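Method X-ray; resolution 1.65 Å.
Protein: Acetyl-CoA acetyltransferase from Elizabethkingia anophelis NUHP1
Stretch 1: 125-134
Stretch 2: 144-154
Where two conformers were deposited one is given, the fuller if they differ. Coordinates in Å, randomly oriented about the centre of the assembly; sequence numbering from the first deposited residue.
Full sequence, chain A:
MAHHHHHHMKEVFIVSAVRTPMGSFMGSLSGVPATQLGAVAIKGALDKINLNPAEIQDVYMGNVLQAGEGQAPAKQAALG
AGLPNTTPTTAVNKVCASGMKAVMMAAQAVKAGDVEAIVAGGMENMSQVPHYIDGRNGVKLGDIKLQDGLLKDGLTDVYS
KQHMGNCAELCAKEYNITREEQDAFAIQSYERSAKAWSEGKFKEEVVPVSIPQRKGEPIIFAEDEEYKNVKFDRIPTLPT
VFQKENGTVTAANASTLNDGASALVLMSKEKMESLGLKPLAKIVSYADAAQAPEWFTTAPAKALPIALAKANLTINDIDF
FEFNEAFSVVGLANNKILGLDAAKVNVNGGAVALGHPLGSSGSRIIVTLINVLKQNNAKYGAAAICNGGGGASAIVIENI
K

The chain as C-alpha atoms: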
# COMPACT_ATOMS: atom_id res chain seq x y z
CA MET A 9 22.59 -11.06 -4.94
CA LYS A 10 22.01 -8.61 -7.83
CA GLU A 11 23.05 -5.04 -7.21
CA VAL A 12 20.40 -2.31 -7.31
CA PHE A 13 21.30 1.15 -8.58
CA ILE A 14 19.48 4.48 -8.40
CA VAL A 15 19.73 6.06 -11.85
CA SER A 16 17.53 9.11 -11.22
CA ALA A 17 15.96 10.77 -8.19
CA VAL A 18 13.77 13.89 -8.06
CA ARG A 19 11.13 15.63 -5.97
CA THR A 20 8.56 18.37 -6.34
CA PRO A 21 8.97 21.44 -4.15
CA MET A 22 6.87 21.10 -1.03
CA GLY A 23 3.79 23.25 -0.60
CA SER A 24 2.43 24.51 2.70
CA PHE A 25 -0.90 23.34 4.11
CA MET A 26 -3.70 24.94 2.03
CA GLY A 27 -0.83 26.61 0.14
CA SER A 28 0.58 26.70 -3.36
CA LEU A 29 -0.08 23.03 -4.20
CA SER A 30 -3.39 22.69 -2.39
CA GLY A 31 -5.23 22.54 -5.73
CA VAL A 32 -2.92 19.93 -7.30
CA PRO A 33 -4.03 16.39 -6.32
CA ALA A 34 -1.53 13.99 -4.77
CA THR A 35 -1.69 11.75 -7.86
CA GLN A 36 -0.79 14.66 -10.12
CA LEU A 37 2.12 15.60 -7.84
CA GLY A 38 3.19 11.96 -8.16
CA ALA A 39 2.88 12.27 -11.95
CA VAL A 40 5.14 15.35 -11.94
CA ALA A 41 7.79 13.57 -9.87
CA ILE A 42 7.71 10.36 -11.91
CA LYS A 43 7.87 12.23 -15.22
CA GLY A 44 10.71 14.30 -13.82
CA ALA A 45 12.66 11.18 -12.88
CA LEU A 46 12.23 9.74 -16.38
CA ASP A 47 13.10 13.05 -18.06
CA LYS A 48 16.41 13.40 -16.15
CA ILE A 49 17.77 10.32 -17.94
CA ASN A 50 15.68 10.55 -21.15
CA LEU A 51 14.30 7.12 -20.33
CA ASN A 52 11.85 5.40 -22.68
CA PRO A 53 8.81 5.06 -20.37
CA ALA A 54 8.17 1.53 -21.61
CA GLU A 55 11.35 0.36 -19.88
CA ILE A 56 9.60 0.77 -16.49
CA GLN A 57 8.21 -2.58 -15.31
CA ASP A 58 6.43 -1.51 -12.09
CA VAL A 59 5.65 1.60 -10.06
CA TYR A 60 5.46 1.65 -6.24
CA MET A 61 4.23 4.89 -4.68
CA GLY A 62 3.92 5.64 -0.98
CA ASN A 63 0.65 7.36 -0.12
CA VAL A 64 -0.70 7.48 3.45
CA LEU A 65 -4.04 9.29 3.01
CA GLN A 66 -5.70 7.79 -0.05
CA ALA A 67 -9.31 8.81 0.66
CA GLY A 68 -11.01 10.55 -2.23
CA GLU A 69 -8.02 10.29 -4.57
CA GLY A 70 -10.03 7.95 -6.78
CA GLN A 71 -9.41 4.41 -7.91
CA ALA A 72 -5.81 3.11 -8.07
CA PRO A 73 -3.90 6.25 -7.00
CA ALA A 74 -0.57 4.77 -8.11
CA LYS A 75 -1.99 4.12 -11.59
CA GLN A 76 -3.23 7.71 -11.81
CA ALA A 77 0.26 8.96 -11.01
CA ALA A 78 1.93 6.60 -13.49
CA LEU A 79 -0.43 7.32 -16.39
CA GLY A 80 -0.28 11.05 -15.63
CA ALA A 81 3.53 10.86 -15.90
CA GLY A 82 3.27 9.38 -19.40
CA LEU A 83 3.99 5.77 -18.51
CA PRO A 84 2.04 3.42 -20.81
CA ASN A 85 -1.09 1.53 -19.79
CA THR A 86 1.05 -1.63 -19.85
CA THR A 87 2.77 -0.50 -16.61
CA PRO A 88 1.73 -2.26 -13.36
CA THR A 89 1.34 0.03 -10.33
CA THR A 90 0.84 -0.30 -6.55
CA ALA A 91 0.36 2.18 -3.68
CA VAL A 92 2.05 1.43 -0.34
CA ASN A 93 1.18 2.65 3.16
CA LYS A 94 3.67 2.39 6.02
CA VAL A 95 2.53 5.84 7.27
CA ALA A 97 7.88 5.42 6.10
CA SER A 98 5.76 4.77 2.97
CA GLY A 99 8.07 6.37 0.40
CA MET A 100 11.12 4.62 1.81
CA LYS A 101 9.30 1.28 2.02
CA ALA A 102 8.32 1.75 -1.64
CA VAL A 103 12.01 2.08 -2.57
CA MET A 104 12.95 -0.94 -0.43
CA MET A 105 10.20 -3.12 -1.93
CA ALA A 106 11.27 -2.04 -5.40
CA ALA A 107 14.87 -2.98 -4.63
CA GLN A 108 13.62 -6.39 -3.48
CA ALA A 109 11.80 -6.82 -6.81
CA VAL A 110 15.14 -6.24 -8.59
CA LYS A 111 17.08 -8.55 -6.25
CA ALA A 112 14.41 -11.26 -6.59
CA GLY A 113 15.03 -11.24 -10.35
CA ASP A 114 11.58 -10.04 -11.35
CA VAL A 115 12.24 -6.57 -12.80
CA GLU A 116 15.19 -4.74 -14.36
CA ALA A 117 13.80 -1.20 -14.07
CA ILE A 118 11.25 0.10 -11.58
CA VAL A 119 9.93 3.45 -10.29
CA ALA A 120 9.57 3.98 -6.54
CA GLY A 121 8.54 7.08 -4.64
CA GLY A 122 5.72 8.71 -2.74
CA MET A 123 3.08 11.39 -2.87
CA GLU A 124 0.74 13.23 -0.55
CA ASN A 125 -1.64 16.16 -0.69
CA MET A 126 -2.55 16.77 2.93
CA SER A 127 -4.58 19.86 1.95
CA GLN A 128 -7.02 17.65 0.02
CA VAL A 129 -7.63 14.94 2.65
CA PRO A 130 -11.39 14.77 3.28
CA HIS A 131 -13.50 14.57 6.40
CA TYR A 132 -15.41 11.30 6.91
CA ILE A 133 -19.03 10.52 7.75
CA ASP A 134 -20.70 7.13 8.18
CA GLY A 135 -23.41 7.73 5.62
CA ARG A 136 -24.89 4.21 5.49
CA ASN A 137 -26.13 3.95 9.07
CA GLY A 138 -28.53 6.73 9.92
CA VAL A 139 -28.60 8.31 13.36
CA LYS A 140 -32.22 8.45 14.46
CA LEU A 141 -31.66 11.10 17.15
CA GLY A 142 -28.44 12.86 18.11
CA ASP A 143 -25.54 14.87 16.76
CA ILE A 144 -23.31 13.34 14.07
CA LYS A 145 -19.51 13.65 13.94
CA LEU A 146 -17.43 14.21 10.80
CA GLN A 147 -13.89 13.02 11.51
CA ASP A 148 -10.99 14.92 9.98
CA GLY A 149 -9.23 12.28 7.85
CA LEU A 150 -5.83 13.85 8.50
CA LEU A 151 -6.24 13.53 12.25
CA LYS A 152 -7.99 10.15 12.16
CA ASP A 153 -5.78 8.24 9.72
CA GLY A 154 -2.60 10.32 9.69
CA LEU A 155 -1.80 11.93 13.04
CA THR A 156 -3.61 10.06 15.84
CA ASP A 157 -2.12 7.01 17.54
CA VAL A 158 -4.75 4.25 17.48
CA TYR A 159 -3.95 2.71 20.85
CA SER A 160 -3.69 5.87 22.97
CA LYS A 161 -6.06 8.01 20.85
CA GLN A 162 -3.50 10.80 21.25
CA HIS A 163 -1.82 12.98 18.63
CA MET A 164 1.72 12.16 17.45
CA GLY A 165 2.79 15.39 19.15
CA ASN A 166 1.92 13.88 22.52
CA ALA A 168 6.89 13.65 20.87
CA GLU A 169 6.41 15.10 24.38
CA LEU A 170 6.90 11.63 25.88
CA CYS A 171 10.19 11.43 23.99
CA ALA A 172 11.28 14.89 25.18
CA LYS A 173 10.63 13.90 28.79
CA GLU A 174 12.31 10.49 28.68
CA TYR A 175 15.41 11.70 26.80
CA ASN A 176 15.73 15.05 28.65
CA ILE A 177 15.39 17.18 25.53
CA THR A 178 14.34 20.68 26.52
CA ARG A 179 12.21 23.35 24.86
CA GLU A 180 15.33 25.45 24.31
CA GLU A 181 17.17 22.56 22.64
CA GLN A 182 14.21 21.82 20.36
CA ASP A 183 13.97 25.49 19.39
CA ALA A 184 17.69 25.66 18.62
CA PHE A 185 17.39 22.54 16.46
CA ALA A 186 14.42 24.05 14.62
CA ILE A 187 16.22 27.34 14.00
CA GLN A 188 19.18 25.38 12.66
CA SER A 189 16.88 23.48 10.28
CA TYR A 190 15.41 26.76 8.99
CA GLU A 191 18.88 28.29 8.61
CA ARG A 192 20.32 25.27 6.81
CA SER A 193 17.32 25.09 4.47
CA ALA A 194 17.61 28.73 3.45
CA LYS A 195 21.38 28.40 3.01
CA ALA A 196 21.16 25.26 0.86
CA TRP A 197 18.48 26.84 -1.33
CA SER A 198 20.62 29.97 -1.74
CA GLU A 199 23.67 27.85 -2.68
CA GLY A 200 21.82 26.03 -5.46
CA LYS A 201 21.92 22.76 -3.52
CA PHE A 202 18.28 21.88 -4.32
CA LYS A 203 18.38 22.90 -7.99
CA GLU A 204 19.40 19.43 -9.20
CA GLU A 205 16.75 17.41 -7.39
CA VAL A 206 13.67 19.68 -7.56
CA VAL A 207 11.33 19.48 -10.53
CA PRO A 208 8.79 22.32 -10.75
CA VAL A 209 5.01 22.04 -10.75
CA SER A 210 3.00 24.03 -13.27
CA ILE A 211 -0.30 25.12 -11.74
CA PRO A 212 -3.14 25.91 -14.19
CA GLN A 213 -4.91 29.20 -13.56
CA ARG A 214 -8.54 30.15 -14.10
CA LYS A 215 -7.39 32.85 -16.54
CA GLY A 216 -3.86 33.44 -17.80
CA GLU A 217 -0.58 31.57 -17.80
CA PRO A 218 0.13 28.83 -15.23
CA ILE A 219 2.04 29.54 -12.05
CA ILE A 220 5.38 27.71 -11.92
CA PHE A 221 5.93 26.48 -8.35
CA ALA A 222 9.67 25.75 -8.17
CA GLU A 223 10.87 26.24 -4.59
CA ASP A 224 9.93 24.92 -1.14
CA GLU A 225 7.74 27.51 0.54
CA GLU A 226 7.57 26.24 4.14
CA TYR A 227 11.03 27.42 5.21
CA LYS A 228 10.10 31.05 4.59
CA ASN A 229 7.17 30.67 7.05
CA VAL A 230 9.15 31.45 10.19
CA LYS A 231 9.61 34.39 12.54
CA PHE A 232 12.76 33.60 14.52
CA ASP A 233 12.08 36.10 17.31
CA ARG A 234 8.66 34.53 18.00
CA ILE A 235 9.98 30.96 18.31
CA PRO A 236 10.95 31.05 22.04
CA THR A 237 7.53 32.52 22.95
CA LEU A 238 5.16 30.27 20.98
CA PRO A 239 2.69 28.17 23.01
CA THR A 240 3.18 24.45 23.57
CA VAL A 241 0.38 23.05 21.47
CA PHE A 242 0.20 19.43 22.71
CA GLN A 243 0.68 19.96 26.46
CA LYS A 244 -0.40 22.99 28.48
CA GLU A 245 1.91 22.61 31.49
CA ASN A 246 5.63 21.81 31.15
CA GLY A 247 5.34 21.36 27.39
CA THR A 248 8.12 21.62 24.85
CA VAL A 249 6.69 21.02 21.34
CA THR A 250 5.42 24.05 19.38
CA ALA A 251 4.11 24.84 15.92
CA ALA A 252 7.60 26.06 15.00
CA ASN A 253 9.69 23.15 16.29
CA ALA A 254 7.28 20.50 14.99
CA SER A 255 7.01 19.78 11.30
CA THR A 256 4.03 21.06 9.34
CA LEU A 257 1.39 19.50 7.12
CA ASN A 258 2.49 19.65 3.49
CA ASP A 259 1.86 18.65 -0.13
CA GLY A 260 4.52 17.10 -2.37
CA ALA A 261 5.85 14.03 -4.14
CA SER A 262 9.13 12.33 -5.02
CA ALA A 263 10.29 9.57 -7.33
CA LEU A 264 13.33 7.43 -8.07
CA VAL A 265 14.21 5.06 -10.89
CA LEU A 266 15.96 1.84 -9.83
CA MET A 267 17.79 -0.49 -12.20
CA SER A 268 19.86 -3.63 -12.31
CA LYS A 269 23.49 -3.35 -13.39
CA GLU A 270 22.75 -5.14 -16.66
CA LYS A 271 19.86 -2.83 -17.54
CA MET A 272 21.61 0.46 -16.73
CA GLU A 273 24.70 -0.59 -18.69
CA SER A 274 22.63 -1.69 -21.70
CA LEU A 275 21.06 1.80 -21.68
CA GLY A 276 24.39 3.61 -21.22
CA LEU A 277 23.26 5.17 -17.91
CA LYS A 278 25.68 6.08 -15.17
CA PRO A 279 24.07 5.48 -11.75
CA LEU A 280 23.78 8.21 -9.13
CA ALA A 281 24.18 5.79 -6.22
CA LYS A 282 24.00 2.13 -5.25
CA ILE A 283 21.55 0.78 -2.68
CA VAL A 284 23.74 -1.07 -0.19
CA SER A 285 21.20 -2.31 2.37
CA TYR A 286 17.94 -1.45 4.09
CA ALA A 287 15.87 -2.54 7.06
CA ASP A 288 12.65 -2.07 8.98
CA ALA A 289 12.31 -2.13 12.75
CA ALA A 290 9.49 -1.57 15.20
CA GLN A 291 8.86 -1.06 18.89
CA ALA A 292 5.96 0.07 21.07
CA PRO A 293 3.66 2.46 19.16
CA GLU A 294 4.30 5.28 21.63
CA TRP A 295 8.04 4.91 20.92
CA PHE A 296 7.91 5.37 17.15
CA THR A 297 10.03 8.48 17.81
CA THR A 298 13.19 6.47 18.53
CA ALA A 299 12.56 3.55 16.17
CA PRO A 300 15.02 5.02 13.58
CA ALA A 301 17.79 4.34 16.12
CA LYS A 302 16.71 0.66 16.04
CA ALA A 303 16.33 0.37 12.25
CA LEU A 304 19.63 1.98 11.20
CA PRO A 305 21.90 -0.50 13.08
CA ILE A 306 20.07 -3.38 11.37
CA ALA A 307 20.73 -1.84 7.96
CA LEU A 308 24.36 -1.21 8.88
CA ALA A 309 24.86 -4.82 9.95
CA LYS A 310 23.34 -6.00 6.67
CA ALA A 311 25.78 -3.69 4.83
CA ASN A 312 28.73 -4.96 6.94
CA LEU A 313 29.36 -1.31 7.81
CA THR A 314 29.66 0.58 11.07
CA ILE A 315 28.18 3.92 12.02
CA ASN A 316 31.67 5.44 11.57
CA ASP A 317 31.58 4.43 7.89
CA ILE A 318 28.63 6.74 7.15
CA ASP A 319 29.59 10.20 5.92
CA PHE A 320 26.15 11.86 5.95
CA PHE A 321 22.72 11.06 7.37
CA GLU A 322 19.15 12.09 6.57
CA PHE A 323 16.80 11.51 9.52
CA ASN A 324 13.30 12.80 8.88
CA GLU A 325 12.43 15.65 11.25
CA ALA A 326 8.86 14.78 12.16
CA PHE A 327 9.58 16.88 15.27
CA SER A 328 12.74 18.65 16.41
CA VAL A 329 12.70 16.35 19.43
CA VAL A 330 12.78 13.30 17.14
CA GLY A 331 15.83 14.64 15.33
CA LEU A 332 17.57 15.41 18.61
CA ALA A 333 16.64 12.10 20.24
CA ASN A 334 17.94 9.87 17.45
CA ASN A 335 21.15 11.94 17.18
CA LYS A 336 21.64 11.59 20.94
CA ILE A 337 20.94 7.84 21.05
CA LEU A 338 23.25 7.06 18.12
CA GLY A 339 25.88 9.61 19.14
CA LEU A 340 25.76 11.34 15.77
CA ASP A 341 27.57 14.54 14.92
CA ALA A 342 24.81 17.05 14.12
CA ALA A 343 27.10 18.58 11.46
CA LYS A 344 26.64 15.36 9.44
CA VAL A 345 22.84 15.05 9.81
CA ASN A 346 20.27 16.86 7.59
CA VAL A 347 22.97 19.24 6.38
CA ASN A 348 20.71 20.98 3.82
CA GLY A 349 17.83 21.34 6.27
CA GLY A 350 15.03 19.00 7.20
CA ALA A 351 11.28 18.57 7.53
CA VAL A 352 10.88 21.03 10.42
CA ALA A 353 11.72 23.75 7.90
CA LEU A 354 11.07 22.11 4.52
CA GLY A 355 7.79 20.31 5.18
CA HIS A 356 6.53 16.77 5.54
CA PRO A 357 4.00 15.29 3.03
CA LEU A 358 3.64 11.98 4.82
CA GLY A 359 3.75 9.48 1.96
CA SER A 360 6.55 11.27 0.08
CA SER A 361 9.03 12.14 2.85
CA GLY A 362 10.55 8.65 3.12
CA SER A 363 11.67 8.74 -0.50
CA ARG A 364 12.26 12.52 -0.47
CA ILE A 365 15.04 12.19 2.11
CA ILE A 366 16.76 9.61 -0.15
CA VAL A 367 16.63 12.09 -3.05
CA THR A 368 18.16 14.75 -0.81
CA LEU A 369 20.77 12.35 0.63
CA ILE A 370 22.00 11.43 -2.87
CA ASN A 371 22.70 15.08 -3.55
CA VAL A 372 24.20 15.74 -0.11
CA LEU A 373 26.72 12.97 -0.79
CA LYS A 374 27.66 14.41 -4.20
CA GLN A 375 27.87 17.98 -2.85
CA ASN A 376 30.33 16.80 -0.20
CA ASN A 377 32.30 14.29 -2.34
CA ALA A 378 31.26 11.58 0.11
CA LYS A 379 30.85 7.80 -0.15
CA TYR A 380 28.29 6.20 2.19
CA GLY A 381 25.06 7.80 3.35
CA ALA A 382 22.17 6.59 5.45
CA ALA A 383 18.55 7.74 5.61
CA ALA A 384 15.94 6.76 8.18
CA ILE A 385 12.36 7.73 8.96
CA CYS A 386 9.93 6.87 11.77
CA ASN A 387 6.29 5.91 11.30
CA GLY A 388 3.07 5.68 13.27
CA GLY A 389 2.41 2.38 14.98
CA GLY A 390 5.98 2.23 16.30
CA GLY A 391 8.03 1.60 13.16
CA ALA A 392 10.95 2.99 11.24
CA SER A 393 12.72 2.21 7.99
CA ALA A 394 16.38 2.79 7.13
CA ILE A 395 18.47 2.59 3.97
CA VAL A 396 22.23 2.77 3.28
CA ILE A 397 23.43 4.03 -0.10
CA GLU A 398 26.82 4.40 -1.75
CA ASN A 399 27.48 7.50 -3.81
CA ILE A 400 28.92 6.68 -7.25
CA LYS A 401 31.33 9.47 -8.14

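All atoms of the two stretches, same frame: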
# COMPACT_ATOMS: atom_id res chain seq x y z
N ASN A 125 -1.08 14.81 -0.75
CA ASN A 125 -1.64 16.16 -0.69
C ASN A 125 -2.47 16.21 0.59
O ASN A 125 -3.62 15.75 0.62
CB ASN A 125 -2.46 16.50 -1.92
CG ASN A 125 -2.86 17.95 -1.92
OD1 ASN A 125 -3.41 18.42 -0.93
ND2 ASN A 125 -2.53 18.69 -2.98
N MET A 126 -1.86 16.73 1.65
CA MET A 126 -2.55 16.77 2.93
C MET A 126 -3.67 17.80 2.91
O MET A 126 -4.68 17.61 3.60
CB MET A 126 -1.52 17.01 4.03
CG MET A 126 -0.51 15.86 4.02
SD MET A 126 0.76 15.91 5.31
CE MET A 126 -0.18 15.47 6.78
N SER A 127 -3.53 18.85 2.08
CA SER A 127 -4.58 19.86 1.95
C SER A 127 -5.89 19.27 1.46
O SER A 127 -6.97 19.80 1.77
CB SER A 127 -4.13 20.95 0.97
OG SER A 127 -2.94 21.58 1.38
N GLN A 128 -5.83 18.21 0.66
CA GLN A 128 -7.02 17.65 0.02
C GLN A 128 -7.60 16.44 0.76
O GLN A 128 -8.56 15.83 0.27
CB GLN A 128 -6.72 17.28 -1.43
CG GLN A 128 -6.52 18.52 -2.34
CD GLN A 128 -6.49 18.17 -3.83
OE1 GLN A 128 -6.63 17.00 -4.21
NE2 GLN A 128 -6.28 19.18 -4.67
N VAL A 129 -7.09 16.12 1.94
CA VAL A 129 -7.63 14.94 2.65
C VAL A 129 -9.03 15.26 3.14
O VAL A 129 -9.24 16.33 3.72
CB VAL A 129 -6.72 14.55 3.82
CG1 VAL A 129 -7.32 13.39 4.62
CG2 VAL A 129 -5.34 14.16 3.28
N PRO A 130 -10.02 14.41 2.90
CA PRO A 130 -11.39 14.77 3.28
C PRO A 130 -11.66 14.55 4.76
O PRO A 130 -10.83 14.02 5.50
CB PRO A 130 -12.26 13.83 2.42
CG PRO A 130 -11.38 12.72 2.00
CD PRO A 130 -9.94 13.16 2.11
N HIS A 131 -12.83 15.01 5.18
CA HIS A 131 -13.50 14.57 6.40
C HIS A 131 -14.42 13.39 6.08
O HIS A 131 -14.89 13.24 4.95
CB HIS A 131 -14.31 15.70 7.02
CG HIS A 131 -13.49 16.74 7.71
ND1 HIS A 131 -12.65 17.59 7.03
CD2 HIS A 131 -13.40 17.08 9.02
CE1 HIS A 131 -12.08 18.42 7.89
NE2 HIS A 131 -12.52 18.12 9.11
N TYR A 132 -14.69 12.56 7.09
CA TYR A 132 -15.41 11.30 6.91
C TYR A 132 -16.73 11.32 7.66
O TYR A 132 -16.79 11.77 8.81
CB TYR A 132 -14.60 10.13 7.48
CG TYR A 132 -13.19 9.97 6.98
CD1 TYR A 132 -12.83 10.32 5.68
CD2 TYR A 132 -12.21 9.44 7.82
CE1 TYR A 132 -11.50 10.16 5.24
CE2 TYR A 132 -10.91 9.26 7.39
CZ TYR A 132 -10.56 9.61 6.10
OH TYR A 132 -9.25 9.42 5.71
N ILE A 133 -17.77 10.77 7.06
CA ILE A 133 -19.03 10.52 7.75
C ILE A 133 -19.48 9.09 7.45
O ILE A 133 -19.27 8.60 6.34
CB ILE A 133 -20.11 11.54 7.35
CG1 ILE A 133 -21.41 11.30 8.12
CG2 ILE A 133 -20.38 11.52 5.85
CD1 ILE A 133 -22.47 12.32 7.79
N ASP A 134 -20.03 8.40 8.45
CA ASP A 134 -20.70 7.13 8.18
C ASP A 134 -22.06 7.46 7.58
O ASP A 134 -23.00 7.82 8.30
CB ASP A 134 -20.86 6.29 9.45
CG ASP A 134 -21.63 4.98 9.20
OD1 ASP A 134 -22.07 4.71 8.05
OD2 ASP A 134 -21.78 4.20 10.16
N ILE A 144 -24.15 14.21 14.88
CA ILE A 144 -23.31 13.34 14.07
C ILE A 144 -21.93 13.98 13.97
O ILE A 144 -21.81 15.20 13.92
CB ILE A 144 -23.92 13.11 12.67
CG1 ILE A 144 -25.25 12.38 12.78
CG2 ILE A 144 -22.96 12.34 11.75
CD1 ILE A 144 -26.06 12.40 11.50
N LYS A 145 -20.88 13.15 14.00
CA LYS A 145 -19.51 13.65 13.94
C LYS A 145 -18.91 13.36 12.58
O LYS A 145 -19.06 12.26 12.05
CB LYS A 145 -18.65 13.00 15.03
N LEU A 146 -18.24 14.36 12.01
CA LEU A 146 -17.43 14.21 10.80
C LEU A 146 -15.97 14.23 11.23
O LEU A 146 -15.48 15.27 11.68
CB LEU A 146 -17.68 15.33 9.80
CG LEU A 146 -18.79 15.16 8.77
CD1 LEU A 146 -20.07 14.72 9.45
CD2 LEU A 146 -18.97 16.49 8.05
N GLN A 147 -15.28 13.11 11.08
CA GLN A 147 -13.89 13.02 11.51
C GLN A 147 -12.97 13.60 10.45
O GLN A 147 -13.10 13.28 9.27
CB GLN A 147 -13.52 11.56 11.78
CG GLN A 147 -14.27 10.94 12.93
CD GLN A 147 -13.54 9.75 13.48
OE1 GLN A 147 -13.51 8.69 12.86
NE2 GLN A 147 -12.91 9.91 14.64
N ASP A 148 -12.04 14.44 10.88
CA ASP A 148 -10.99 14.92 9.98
C ASP A 148 -10.09 13.75 9.58
O ASP A 148 -9.45 13.13 10.44
CB ASP A 148 -10.19 16.00 10.71
CG ASP A 148 -9.21 16.71 9.81
OD1 ASP A 148 -8.55 16.04 8.98
OD2 ASP A 148 -9.10 17.96 9.91
N GLY A 149 -10.02 13.43 8.28
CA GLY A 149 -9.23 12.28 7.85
C GLY A 149 -7.75 12.40 8.16
O GLY A 149 -7.08 11.39 8.40
N LEU A 150 -7.23 13.63 8.14
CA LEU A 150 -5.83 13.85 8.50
C LEU A 150 -5.57 13.43 9.93
O LEU A 150 -4.60 12.72 10.22
CB LEU A 150 -5.48 15.34 8.35
CG LEU A 150 -5.04 15.92 7.02
CD1 LEU A 150 -4.85 17.42 7.19
CD2 LEU A 150 -3.77 15.28 6.61
N LEU A 151 -6.43 13.88 10.85
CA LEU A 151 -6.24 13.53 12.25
C LEU A 151 -6.52 12.06 12.49
O LEU A 151 -5.80 11.41 13.26
CB LEU A 151 -7.15 14.38 13.14
CG LEU A 151 -6.88 15.87 13.14
CD1 LEU A 151 -7.93 16.58 13.98
CD2 LEU A 151 -5.48 16.12 13.67
N LYS A 152 -7.56 11.51 11.85
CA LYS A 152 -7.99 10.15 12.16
C LYS A 152 -7.02 9.11 11.60
O LYS A 152 -6.65 8.16 12.30
CB LYS A 152 -9.40 9.90 11.61
CG LYS A 152 -9.86 8.44 11.69
CD LYS A 152 -10.12 7.99 13.12
CE LYS A 152 -10.60 6.54 13.16
NZ LYS A 152 -10.67 5.99 14.56
N ASP A 153 -6.61 9.26 10.35
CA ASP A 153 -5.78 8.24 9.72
C ASP A 153 -4.30 8.61 9.72
O ASP A 153 -3.44 7.73 9.63
CB ASP A 153 -6.24 7.98 8.28
CG ASP A 153 -7.64 7.36 8.19
OD1 ASP A 153 -8.12 6.77 9.20
OD2 ASP A 153 -8.25 7.43 7.10
N GLY A 154 -3.99 9.90 9.81
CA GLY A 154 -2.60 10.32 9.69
C GLY A 154 -1.89 10.56 11.01
O GLY A 154 -0.77 10.07 11.21
O HOH W 1 -20.11 9.56 11.14

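The contact begins at Ile144, whose CA-to-CB bond points toward stretch 1 and whose CG2 lies 4.0 Å from Ile133 CD1, an apolar contact at the exposed end of the pairing. The CA-to-CB bond of Lys145 points away, and nothing is modelled beyond CB; its part in the contact is carried by the backbone. A water accepts from Asp134 N (2.9 Å from the water O) and donates to Lys145 O (3.0 Å), so the two stretches remain linked beyond the last direct backbone hydrogen bond.

Leu146 packs its CD1 3.8 Å from Ile133 CD1, which therefore touches both Ile144 and Leu146. Its backbone also takes part: Leu146 CA lies 3.2 Å from Tyr132 O, with an angle of 141° at the hydrogen, consistent with a CA-H...O contact.

Gln147 pairs with Tyr132 in antiparallel register, CA to CA 5.1 Å. Two hydrogen bonds define the pair: Tyr132 N donates to Gln147 O (2.8 Å, 154°) and Gln147 N donates to Tyr132 O (3.0 Å, 140°). Gln147 O also sits 3.2 Å from His131 CA, although the angle of 128° at the hydrogen makes this CA-H...O contact less direct than the one from Leu146.

Asp148 faces His131 in the adjacent non-hydrogen-bonded pair, and the CA atoms of the two residues approach to 4.4 Å. Their side chains share a face of the sheet, opposite that of Tyr132 and Gln147. Asp148 CA stands 3.7 Å from the centroid of the His131 ring, 27° off the ring normal, which places a CH-pi contact over the ring face. Asp148 also caps the following helix: its OD1 accepts from Leu150 N at 2.9 Å (131°).

At Gly149 the strand gives way to the helix, and its N donates to Pro130 O (3.0 Å, 138°). Gly149 CA lies over the face of the Tyr132 ring, 3.5 Å from Tyr132 CZ. The absence of a side chain matters here, since an ideal CB would fall 2.6 Å from Pro130 O and 2.7 Å from Tyr132 CZ, both clashes.

Leu150 starts sideways, but the end of its side chain comes nearer to stretch 1: its CD2 meets Met126 CE at 3.6 Å and Val129 CG2 at 3.8 Å, forming a buried apolar cluster.

Asp153 closes the contact. Tyr132 OH donates to Asp153 OD2 at 2.6 Å, with the carboxylate oxygen near the plane of the ring, at its edge. Tyr132 thus joins both parts of stretch 2, through its backbone to the strand and through its hydroxyl to the helix.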